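WbmS, polysaccharide deacetylase involved in O-antigen biosynthesis (Bordetella bronchiseptica, PDB 3HFT) probably removes acetyl groups from a polysaccharide during O-antigen biosynthesis, as a zinc-binding member of the polysaccharide deacetylase family. Local coordinates at residues W47-D50 and F51-Q54. Residues are numbered along the deposited sequence; the frame is centred on the assembly and turned at random.
Sequences WAAD and FVLQ
The carbonyl oxygens of Ala49 and Asp50 accept the first two i to i+4 bonds of helix 50-63: Leu53 N lies 3.0 Å from Ala49 O, and Gln54 N lies 2.8 Å from Asp50 O. This is the N-terminus of that helix, entered from the loop that follows strand 39-44 of the parallel sheet; Ala49 holds the N-cap position, and its side chain, a bare methyl, meets the first turn by apolar contact. Its CB sits 3.6 Å from Phe51 CE1 and 3.8 Å from Phe51 CD1, approaching the ring obliquely. Phe51 CG stands between its own N and carbonyl carbon (chi1 73°), which brings CE1 and CD1 of the ring over to the Ala49 methyl. One face of the ring receives Val52 CG2, 3.5 Å above the plane and offset toward the rim. Val52 splits its branches between the two alanines: CG2 comes within 4.4 Å of Ala49 CB, while CG1, anti to the backbone N (chi1 171°), reaches Ala48. Helix 209-214 borders this small apolar patch, Tyr213 meeting the Phe51 ring edge-to-face and Pro209 touching Ala48, Val52 and Leu53, so the patch joins the start of helix 50-63 to that helix. The polar ends turn elsewhere: Asp50 OD1 bonds to Thr75 OG1, and Gln54 NE2 to Asp58 OD1 one turn on. The loop also lies near the metal site: Asp46, directly before Trp47, binds zinc with His92 and His127, and the Trp47 ring packs edge-to-face with His127. Ala48 CB, about 10 Å from the zinc, rests 3.9 Å from Val52 CG1.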
loop_
_atom_site.group_PDB
_atom_site.type_symbol
_atom_site.label_atom_id
_atom_site.label_comp_id
_atom_site.label_asym_id
_atom_site.label_seq_id
_atom_site.Cartn_x
_atom_site.Cartn_y
_atom_site.Cartn_z
ATOM N N TRP A 47 -13.330 1.864 17.451
ATOM C CA TRP A 47 -13.982 2.550 18.569
ATOM C C TRP A 47 -15.439 2.163 18.809
ATOM O O TRP A 47 -16.187 2.921 19.407
ATOM C CB TRP A 47 -13.843 4.088 18.432
ATOM C CG TRP A 47 -12.393 4.497 18.325
ATOM C CD1 TRP A 47 -11.532 4.710 19.358
ATOM C CD2 TRP A 47 -11.623 4.655 17.122
ATOM N NE1 TRP A 47 -10.288 5.005 18.879
ATOM C CE2 TRP A 47 -10.308 4.981 17.514
ATOM C CE3 TRP A 47 -11.914 4.542 15.753
ATOM C CZ2 TRP A 47 -9.283 5.212 16.595
ATOM C CZ3 TRP A 47 -10.890 4.778 14.836
ATOM C CH2 TRP A 47 -9.596 5.109 15.268
ATOM N N ALA A 48 -15.845 0.976 18.375
ATOM C CA ALA A 48 -17.211 0.503 18.637
ATOM C C ALA A 48 -17.545 0.468 20.129
ATOM O O ALA A 48 -16.728 0.099 20.972
ATOM C CB ALA A 48 -17.396 -0.887 18.033
ATOM N N ALA A 49 -18.775 0.829 20.459
ATOM C CA ALA A 49 -19.259 0.696 21.800
ATOM C C ALA A 49 -19.166 -0.787 22.177
ATOM O O ALA A 49 -19.241 -1.652 21.324
ATOM C CB ALA A 49 -20.738 1.169 21.875
ATOM N N ASP A 50 -19.050 -1.072 23.467
ATOM C CA ASP A 50 -18.958 -2.436 23.955
ATOM C C ASP A 50 -20.094 -3.351 23.503
ATOM O O ASP A 50 -19.842 -4.509 23.189
ATOM C CB ASP A 50 -18.875 -2.440 25.486
ATOM C CG ASP A 50 -17.497 -2.065 26.011
ATOM O OD1 ASP A 50 -16.531 -1.883 25.244
ATOM O OD2 ASP A 50 -17.366 -1.954 27.235
ATOM N N PHE A 51 -21.346 -2.870 23.480
ATOM C CA PHE A 51 -22.459 -3.760 23.107
ATOM C C PHE A 51 -22.339 -4.164 21.636
ATOM O O PHE A 51 -22.666 -5.292 21.252
ATOM C CB PHE A 51 -23.843 -3.145 23.425
ATOM C CG PHE A 51 -24.261 -2.029 22.506
ATOM C CD1 PHE A 51 -23.886 -0.718 22.767
ATOM C CD2 PHE A 51 -25.118 -2.273 21.439
ATOM C CE1 PHE A 51 -24.280 0.318 21.937
ATOM C CE2 PHE A 51 -25.540 -1.243 20.614
ATOM C CZ PHE A 51 -25.116 0.055 20.852
ATOM N N VAL A 52 -21.828 -3.250 20.821
ATOM C CA VAL A 52 -21.586 -3.517 19.405
ATOM C C VAL A 52 -20.441 -4.523 19.237
ATOM O O VAL A 52 -20.569 -5.479 18.486
ATOM C CB VAL A 52 -21.301 -2.210 18.640
ATOM C CG1 VAL A 52 -20.813 -2.486 17.187
ATOM C CG2 VAL A 52 -22.541 -1.308 18.654
ATOM N N LEU A 53 -19.327 -4.316 19.940
ATOM C CA LEU A 53 -18.193 -5.243 19.831
ATOM C C LEU A 53 -18.608 -6.608 20.365
ATOM O O LEU A 53 -18.314 -7.633 19.746
ATOM C CB LEU A 53 -16.959 -4.694 20.578
ATOM C CG LEU A 53 -15.732 -5.609 20.643
ATOM C CD1 LEU A 53 -15.285 -6.058 19.253
ATOM C CD2 LEU A 53 -14.603 -4.884 21.362
ATOM N N GLN A 54 -19.347 -6.628 21.477
ATOM C CA GLN A 54 -19.798 -7.904 22.035
ATOM C C GLN A 54 -20.635 -8.714 21.058
ATOM O O GLN A 54 -20.527 -9.932 20.998
ATOM C CB GLN A 54 -20.594 -7.727 23.320
ATOM C CG GLN A 54 -20.891 -9.093 23.996
ATOM C CD GLN A 54 -19.629 -9.772 24.496
ATOM O OE1 GLN A 54 -18.908 -9.189 25.290
ATOM N NE2 GLN A 54 -19.347 -10.988 24.026
#